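Local coordinates for protein Ulp1-like SUMO protease (Chaetomium thermophilum, PDB 6DG4) that is the catalytic domain of a Ulp1-like cysteine protease of the C48 family, probably removing SUMO from modified proteins and processing it, at residues A[67-72]-A[205-210]; A[71-76]-A[87-92]. One frame throughout, in Å; residues are numbered along the deposited sequence.

Interaction 1: A[67-72]-A[205-210]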
ATOM      1  N   GLY A  67      -2.671  -1.058  -7.784  1.00  9.60           N
ATOM      2  CA  GLY A  67      -3.704  -2.079  -7.751  1.00  9.02           C
ATOM      3  C   GLY A  67      -3.693  -2.858  -6.453  1.00  8.97           C
ATOM      4  O   GLY A  67      -4.732  -3.060  -5.819  1.00  9.16           O
ATOM      5  N   ALA A  68      -2.507  -3.296  -6.031  1.00  8.25           N
ATOM      6  CA  ALA A  68      -2.407  -4.083  -4.811  1.00  8.65           C
ATOM      7  C   ALA A  68      -2.824  -3.272  -3.595  1.00  7.60           C
ATOM      8  O   ALA A  68      -3.556  -3.766  -2.730  1.00  9.20           O
ATOM      9  CB  ALA A  68      -0.978  -4.585  -4.638  1.00 10.19           C
ATOM     10  N   ILE A  69      -2.366  -2.024  -3.506  1.00  8.73           N
ATOM     11  CA  ILE A  69      -2.654  -1.219  -2.325  1.00  9.58           C
ATOM     12  C   ILE A  69      -4.135  -0.865  -2.253  1.00  9.53           C
ATOM     13  O   ILE A  69      -4.721  -0.849  -1.163  1.00 10.39           O
ATOM     14  CB  ILE A  69      -1.714  -0.001  -2.271  1.00 11.56           C
ATOM     15  CG1 ILE A  69      -0.279  -0.498  -2.040  1.00 12.43           C
ATOM     16  CG2 ILE A  69      -2.126   0.937  -1.178  1.00 13.78           C
ATOM     17  CD1 ILE A  69       0.798   0.552  -2.188  1.00 16.43           C
ATOM     18  N   PHE A  70      -4.779  -0.606  -3.396  1.00  8.65           N
ATOM     19  CA  PHE A  70      -6.223  -0.387  -3.385  1.00  8.14           C
ATOM     20  C   PHE A  70      -6.962  -1.614  -2.855  1.00  8.23           C
ATOM     21  O   PHE A  70      -7.962  -1.483  -2.142  1.00  9.79           O
ATOM     22  CB  PHE A  70      -6.720  -0.012  -4.786  1.00  9.86           C
ATOM     23  CG  PHE A  70      -6.719   1.475  -5.058  1.00 11.30           C
ATOM     24  CD1 PHE A  70      -5.622   2.265  -4.749  1.00 12.67           C
ATOM     25  CD2 PHE A  70      -7.817   2.076  -5.643  1.00 16.88           C
ATOM     26  CE1 PHE A  70      -5.636   3.636  -4.993  1.00 14.93           C
ATOM     27  CE2 PHE A  70      -7.832   3.431  -5.893  1.00 18.95           C
ATOM     28  CZ  PHE A  70      -6.734   4.211  -5.576  1.00 14.88           C
ATOM     29  N   TYR A  71      -6.477  -2.819  -3.180  1.00  8.67           N
ATOM     30  CA  TYR A  71      -7.112  -4.027  -2.660  1.00  7.73           C
ATOM     31  C   TYR A  71      -6.932  -4.168  -1.150  1.00  8.01           C
ATOM     32  O   TYR A  71      -7.821  -4.709  -0.482  1.00  8.78           O
ATOM     33  CB  TYR A  71      -6.592  -5.277  -3.375  1.00  8.21           C
ATOM     34  CG  TYR A  71      -7.228  -5.557  -4.730  1.00  8.15           C
ATOM     35  CD1 TYR A  71      -8.599  -5.468  -4.913  1.00  8.24           C
ATOM     36  CD2 TYR A  71      -6.454  -5.928  -5.820  1.00  9.09           C
ATOM     37  CE1 TYR A  71      -9.182  -5.730  -6.132  1.00  9.51           C
ATOM     38  CE2 TYR A  71      -7.036  -6.193  -7.057  1.00  9.89           C
ATOM     39  CZ  TYR A  71      -8.403  -6.089  -7.203  1.00  9.85           C
ATOM     40  OH  TYR A  71      -8.993  -6.346  -8.423  1.00 13.18           O
ATOM     41  N   ILE A  72      -5.799  -3.708  -0.597  1.00  8.85           N
ATOM     42  CA  ILE A  72      -5.624  -3.704   0.855  1.00  8.92           C
ATOM     43  C   ILE A  72      -6.710  -2.856   1.497  1.00  9.15           C
ATOM     44  O   ILE A  72      -7.394  -3.280   2.437  1.00  9.77           O
ATOM     45  CB  ILE A  72      -4.230  -3.169   1.236  1.00  9.89           C
ATOM     46  CG1 ILE A  72      -3.119  -4.013   0.619  1.00 11.76           C
ATOM     47  CG2 ILE A  72      -4.072  -3.118   2.755  1.00 13.19           C
ATOM     48  CD1 ILE A  72      -1.738  -3.396   0.780  1.00 12.78           C
ATOM     49  N   PHE A 205       8.458  -4.289  -1.043  1.00  8.60           N
ATOM     50  CA  PHE A 205       8.470  -3.812   0.334  1.00  8.14           C
ATOM     51  C   PHE A 205       7.320  -2.840   0.586  1.00  7.87           C
ATOM     52  O   PHE A 205       6.664  -2.894   1.632  1.00  8.08           O
ATOM     53  CB  PHE A 205       9.787  -3.087   0.626  1.00  8.62           C
ATOM     54  CG  PHE A 205      10.958  -3.992   0.921  1.00  8.35           C
ATOM     55  CD1 PHE A 205      11.016  -4.710   2.100  1.00 10.25           C
ATOM     56  CD2 PHE A 205      12.032  -4.064   0.051  1.00  8.69           C
ATOM     57  CE1 PHE A 205      12.100  -5.508   2.391  1.00 10.58           C
ATOM     58  CE2 PHE A 205      13.119  -4.870   0.338  1.00 10.34           C
ATOM     59  CZ  PHE A 205      13.150  -5.589   1.511  1.00  9.54           C
ATOM     60  N   THR A 206       7.087  -1.918  -0.352  1.00  7.65           N
ATOM     61  CA  THR A 206       6.027  -0.924  -0.188  1.00  8.09           C
ATOM     62  C   THR A 206       4.666  -1.600  -0.041  1.00  7.48           C
ATOM     63  O   THR A 206       3.893  -1.272   0.869  1.00  8.16           O
ATOM     64  CB  THR A 206       6.063   0.046  -1.375  1.00  8.37           C
ATOM     65  OG1 THR A 206       7.264   0.827  -1.318  1.00  9.27           O
ATOM     66  CG2 THR A 206       4.882   1.000  -1.395  1.00  8.50           C
ATOM     67  N   ILE A 207       4.355  -2.557  -0.918  1.00  7.50           N
ATOM     68  CA  ILE A 207       3.080  -3.266  -0.822  1.00  7.12           C
ATOM     69  C   ILE A 207       2.993  -4.036   0.491  1.00  6.65           C
ATOM     70  O   ILE A 207       1.951  -4.053   1.159  1.00  7.91           O
ATOM     71  CB  ILE A 207       2.902  -4.209  -2.028  1.00  7.81           C
ATOM     72  CG1 ILE A 207       2.689  -3.428  -3.323  1.00  8.06           C
ATOM     73  CG2 ILE A 207       1.733  -5.170  -1.791  1.00  9.32           C
ATOM     74  CD1 ILE A 207       2.879  -4.278  -4.575  1.00  7.82           C
ATOM     75  N   THR A 208       4.072  -4.728   0.859  1.00  6.67           N
ATOM     76  CA  THR A 208       4.015  -5.603   2.026  1.00  7.11           C
ATOM     77  C   THR A 208       3.901  -4.789   3.305  1.00  7.73           C
ATOM     78  O   THR A 208       3.160  -5.165   4.222  1.00  7.92           O
ATOM     79  CB  THR A 208       5.230  -6.532   2.039  1.00  7.99           C
ATOM     80  OG1 THR A 208       5.281  -7.271   0.811  1.00  8.63           O
ATOM     81  CG2 THR A 208       5.141  -7.526   3.183  1.00  9.30           C
ATOM     82  N   ASN A 209       4.621  -3.665   3.383  1.00  7.63           N
ATOM     83  CA  ASN A 209       4.476  -2.773   4.527  1.00  7.49           C
ATOM     84  C   ASN A 209       3.069  -2.201   4.602  1.00  7.99           C
ATOM     85  O   ASN A 209       2.537  -1.985   5.696  1.00  9.07           O
ATOM     86  CB  ASN A 209       5.521  -1.659   4.471  1.00  8.03           C
ATOM     87  CG  ASN A 209       6.903  -2.156   4.825  1.00  8.10           C
ATOM     88  OD1 ASN A 209       7.052  -3.165   5.514  1.00  8.75           O
ATOM     89  ND2 ASN A 209       7.922  -1.461   4.351  1.00  8.86           N
ATOM     90  N   ALA A 210       2.453  -1.939   3.446  1.00  7.30           N
ATOM     91  CA  ALA A 210       1.078  -1.454   3.432  1.00  8.34           C
ATOM     92  C   ALA A 210       0.112  -2.511   3.958  1.00  8.45           C
ATOM     93  O   ALA A 210      -0.816  -2.185   4.710  1.00  9.08           O
ATOM     94  CB  ALA A 210       0.693  -0.996   2.025  1.00  8.26           C
TER
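Ala68 and Ile207 meet where helices 62-80 and 202-215 run side by side. The methyl of Ala68 points toward the other helix and lies against the branched end of Ile207. CG1, CG2 and CD1 of Ile207 all come within about 4 Å of it, the nearest being CD1 at 3.9 Å from Ala68 CB. One small group thus faces a whole branched side chain.

One turn later the sizes are reversed. Ile72 reaches across and Ala210 receives it. The Ile72 side chain has CG1 beside its own backbone N (chi1 -59°), and its second torsion is extended (chi2 171°). CD1 therefore leads the approach and stops 3.6 Å from Ala210 CB. The same methyl lies 3.8 Å from Ile207 O, so it covers backbone as well as side chain. Ile72 CG2 is 3.9 Å from Ala210 O.

Ile69 flanks these pairs on the side of Thr206. It leaves its backbone at a slant to the partner, but the end of its CG1 branch comes nearer. CG1 lies 4.2 Å from Ala210 CB, and CD1 lies 4.2 Å from Thr206 CG2, the two side chains crossing at a slant. Thr206 offers only its methyl here. Its OG1 is hydrogen-bonded to Cys202 O one turn back.

No hydrogen bond links the segments. Apolar side chains carry the buried contact, and two methyl groups of Ile72 also rest against backbone carbonyl oxygens. The segment axes are almost exactly parallel (1°) at 9.8 Å.

It lies close to the centre of the chain. Helix 202-215 is consistent with the central helix of papain-like proteases. Strand 137-144 packs on Thr206 and Ala210 through Leu140, and helix 228-241 reaches Ile207 through Ile235.

Interaction 2: A[71-76]-A[87-92]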
ATOM      1  N   TYR A  71      -6.477  -2.819  -3.180  1.00  8.67           N
ATOM      2  CA  TYR A  71      -7.112  -4.027  -2.660  1.00  7.73           C
ATOM      3  C   TYR A  71      -6.932  -4.168  -1.150  1.00  8.01           C
ATOM      4  O   TYR A  71      -7.821  -4.709  -0.482  1.00  8.78           O
ATOM      5  CB  TYR A  71      -6.592  -5.277  -3.375  1.00  8.21           C
ATOM      6  CG  TYR A  71      -7.228  -5.557  -4.730  1.00  8.15           C
ATOM      7  CD1 TYR A  71      -8.599  -5.468  -4.913  1.00  8.24           C
ATOM      8  CD2 TYR A  71      -6.454  -5.928  -5.820  1.00  9.09           C
ATOM      9  CE1 TYR A  71      -9.182  -5.730  -6.132  1.00  9.51           C
ATOM     10  CE2 TYR A  71      -7.036  -6.193  -7.057  1.00  9.89           C
ATOM     11  CZ  TYR A  71      -8.403  -6.089  -7.203  1.00  9.85           C
ATOM     12  OH  TYR A  71      -8.993  -6.346  -8.423  1.00 13.18           O
ATOM     13  N   ILE A  72      -5.799  -3.708  -0.597  1.00  8.85           N
ATOM     14  CA  ILE A  72      -5.624  -3.704   0.855  1.00  8.92           C
ATOM     15  C   ILE A  72      -6.710  -2.856   1.497  1.00  9.15           C
ATOM     16  O   ILE A  72      -7.394  -3.280   2.437  1.00  9.77           O
ATOM     17  CB  ILE A  72      -4.230  -3.169   1.236  1.00  9.89           C
ATOM     18  CG1 ILE A  72      -3.119  -4.013   0.619  1.00 11.76           C
ATOM     19  CG2 ILE A  72      -4.072  -3.118   2.755  1.00 13.19           C
ATOM     20  CD1 ILE A  72      -1.738  -3.396   0.780  1.00 12.78           C
ATOM     21  N   ALA A  73      -6.855  -1.624   1.010  1.00  9.27           N
ATOM     22  CA  ALA A  73      -7.842  -0.720   1.579  1.00  9.82           C
ATOM     23  C   ALA A  73      -9.238  -1.304   1.465  1.00 10.11           C
ATOM     24  O   ALA A  73     -10.030  -1.230   2.410  1.00 11.17           O
ATOM     25  CB  ALA A  73      -7.769   0.635   0.879  1.00 10.36           C
ATOM     26  N   ASP A  74      -9.558  -1.903   0.320  1.00  9.36           N
ATOM     27  CA  ASP A  74     -10.897  -2.445   0.139  1.00 10.76           C
ATOM     28  C   ASP A  74     -11.154  -3.628   1.067  1.00 10.43           C
ATOM     29  O   ASP A  74     -12.278  -3.805   1.552  1.00 11.09           O
ATOM     30  CB  ASP A  74     -11.121  -2.836  -1.315  1.00 12.44           C
ATOM     31  CG  ASP A  74     -12.578  -2.967  -1.643  1.00 16.80           C
ATOM     32  OD1 ASP A  74     -13.313  -1.970  -1.483  1.00 19.82           O
ATOM     33  OD2 ASP A  74     -12.989  -4.065  -2.042  1.00 18.00           O
ATOM     34  N   TYR A  75     -10.132  -4.452   1.327  1.00  9.80           N
ATOM     35  CA  TYR A  75     -10.289  -5.511   2.317  1.00  9.53           C
ATOM     36  C   TYR A  75     -10.729  -4.928   3.659  1.00  9.88           C
ATOM     37  O   TYR A  75     -11.682  -5.409   4.280  1.00 10.99           O
ATOM     38  CB  TYR A  75      -9.004  -6.344   2.485  1.00 11.18           C
ATOM     39  CG  TYR A  75      -9.138  -7.202   3.716  1.00 10.54           C
ATOM     40  CD1 TYR A  75      -9.801  -8.423   3.675  1.00 11.09           C
ATOM     41  CD2 TYR A  75      -8.689  -6.743   4.946  1.00 11.54           C
ATOM     42  CE1 TYR A  75      -9.988  -9.165   4.829  1.00 11.98           C
ATOM     43  CE2 TYR A  75      -8.863  -7.476   6.092  1.00 12.50           C
ATOM     44  CZ  TYR A  75      -9.515  -8.675   6.035  1.00 13.86           C
ATOM     45  OH  TYR A  75      -9.692  -9.372   7.202  1.00 16.67           O
ATOM     46  N   VAL A  76     -10.030  -3.892   4.127  1.00 10.18           N
ATOM     47  CA  VAL A  76     -10.329  -3.337   5.443  1.00 10.22           C
ATOM     48  C   VAL A  76     -11.731  -2.745   5.466  1.00 10.78           C
ATOM     49  O   VAL A  76     -12.496  -2.955   6.415  1.00 11.54           O
ATOM     50  CB  VAL A  76      -9.262  -2.303   5.850  1.00 11.16           C
ATOM     51  CG1 VAL A  76      -9.674  -1.608   7.137  1.00 12.46           C
ATOM     52  CG2 VAL A  76      -7.892  -2.968   6.016  1.00 11.63           C
ATOM     53  N   PRO A  87     -14.396   5.751   4.510  1.00 13.85           N
ATOM     54  CA  PRO A  87     -13.530   4.580   4.641  1.00 12.37           C
ATOM     55  C   PRO A  87     -12.810   4.537   5.975  1.00 11.56           C
ATOM     56  O   PRO A  87     -12.513   5.565   6.589  1.00 13.02           O
ATOM     57  CB  PRO A  87     -12.515   4.767   3.505  1.00 12.18           C
ATOM     58  CG  PRO A  87     -12.480   6.233   3.290  1.00 12.75           C
ATOM     59  CD  PRO A  87     -13.905   6.671   3.469  1.00 13.98           C
ATOM     60  N   LYS A  88     -12.490   3.313   6.394  1.00 11.49           N
ATOM     61  CA  LYS A  88     -11.548   3.118   7.487  1.00 11.28           C
ATOM     62  C   LYS A  88     -10.111   3.003   6.998  1.00 10.85           C
ATOM     63  O   LYS A  88      -9.182   3.341   7.742  1.00 10.50           O
ATOM     64  CB  LYS A  88     -11.936   1.890   8.309  1.00 12.54           C
ATOM     65  CG  LYS A  88     -13.136   2.144   9.220  1.00 15.87           C
ATOM     66  CD  LYS A  88     -12.804   3.164  10.309  1.00 17.68           C
ATOM     67  CE  LYS A  88     -13.969   3.425  11.234  1.00 20.93           C
ATOM     68  NZ  LYS A  88     -13.583   4.399  12.300  1.00 22.72           N
ATOM     69  N   CYS A  89      -9.907   2.554   5.763  1.00  9.91           N
ATOM     70  CA  CYS A  89      -8.592   2.537   5.138  1.00  9.47           C
ATOM     71  C   CYS A  89      -8.753   3.088   3.735  1.00  9.17           C
ATOM     72  O   CYS A  89      -9.659   2.672   3.006  1.00 10.41           O
ATOM     73  CB  CYS A  89      -8.024   1.120   5.073  1.00 10.47           C
ATOM     74  SG  CYS A  89      -6.315   1.017   4.459  1.00 11.25           S
ATOM     75  N   THR A  90      -7.909   4.038   3.361  1.00  9.22           N
ATOM     76  CA  THR A  90      -7.988   4.584   2.018  1.00  9.85           C
ATOM     77  C   THR A  90      -6.590   4.717   1.437  1.00  9.91           C
ATOM     78  O   THR A  90      -5.590   4.768   2.153  1.00 11.50           O
ATOM     79  CB  THR A  90      -8.775   5.898   1.979  1.00 10.92           C
ATOM     80  OG1 THR A  90      -8.987   6.260   0.610  1.00 13.11           O
ATOM     81  CG2 THR A  90      -8.036   7.007   2.696  1.00 12.69           C
ATOM     82  N   ALA A  91      -6.537   4.746   0.111  1.00 11.42           N
ATOM     83  CA  ALA A  91      -5.276   4.720  -0.603  1.00 11.70           C
ATOM     84  C   ALA A  91      -5.313   5.741  -1.723  1.00 11.21           C
ATOM     85  O   ALA A  91      -6.374   6.061  -2.266  1.00 12.59           O
ATOM     86  CB  ALA A  91      -5.010   3.344  -1.211  1.00 14.34           C
ATOM     87  N   PHE A  92      -4.131   6.217  -2.081  1.00  9.97           N
ATOM     88  CA  PHE A  92      -3.956   7.160  -3.167  1.00  9.95           C
ATOM     89  C   PHE A  92      -3.250   6.499  -4.341  1.00 10.16           C
ATOM     90  O   PHE A  92      -2.566   5.478  -4.203  1.00 10.69           O
ATOM     91  CB  PHE A  92      -3.168   8.375  -2.686  1.00 11.63           C
ATOM     92  CG  PHE A  92      -3.971   9.300  -1.833  1.00 12.86           C
ATOM     93  CD1 PHE A  92      -4.109   9.070  -0.481  1.00 16.67           C
ATOM     94  CD2 PHE A  92      -4.620  10.386  -2.389  1.00 13.23           C
ATOM     95  CE1 PHE A  92      -4.859   9.919   0.307  1.00 16.96           C
ATOM     96  CE2 PHE A  92      -5.367  11.236  -1.604  1.00 14.54           C
ATOM     97  CZ  PHE A  92      -5.486  10.996  -0.254  1.00 15.82           C
TER
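Ala73 and Cys89 form the close part of this contact, with their CA atoms only 4.9 Å apart. The Ala73 methyl points at the strand and lies 3.5 Å from Cys89 O. Cys89 in turn points at the helix. Its SG is anti to the backbone N (chi1 -174°) and comes within 3.7 Å of Ala73 CA. The small alanine allows the strand to approach the helix backbone. Val76, one turn on, adds a second close pair, with its CB 3.7 Å from Cys89 CB. Val76 CG1 is 3.8 Å from the same carbon.

Helix 62-80 here lies alongside the outermost strand, 89-91, of the five-stranded mixed sheet, running roughly antiparallel to it (161°). This is helix-on-sheet packing in the Ulp1 catalytic domain. The side chain of Asn77, from the same helix, holds the strand backbone: its OD1 accepts from Lys88 N, and its ND2 donates to Cys89 O.

Between the two segments the packing is looser at the ends. Ala91 also faces the helix, but its CB stays 4.4 Å from Ala73 CB; it packs further on Ile69 and Phe70. Towards the partly exposed end, Lys88 touches Val76 CG1 with its CB at 4.3 Å. The rest of the lysine turns away, and NZ forms a salt bridge with Asp124.

How the interactions relate
From the N terminus, helix 62-80 comes first and supplies one side of both contacts. The chain leaves it, turns, and returns after a short gap as strand 89-91, which closes the small loop of interaction 2. It then builds the other four strands of the mixed sheet and several helices before helix 202-215 closes the much longer loop of interaction 1. The small loop lies within the large one, and the two do not cross. Interaction 2 ties the shared helix to the sheet edge, and interaction 1 ties it to the central helix. The contacts also touch directly: Ile69 CG2 packs 3.8 Å from Ala91 CB.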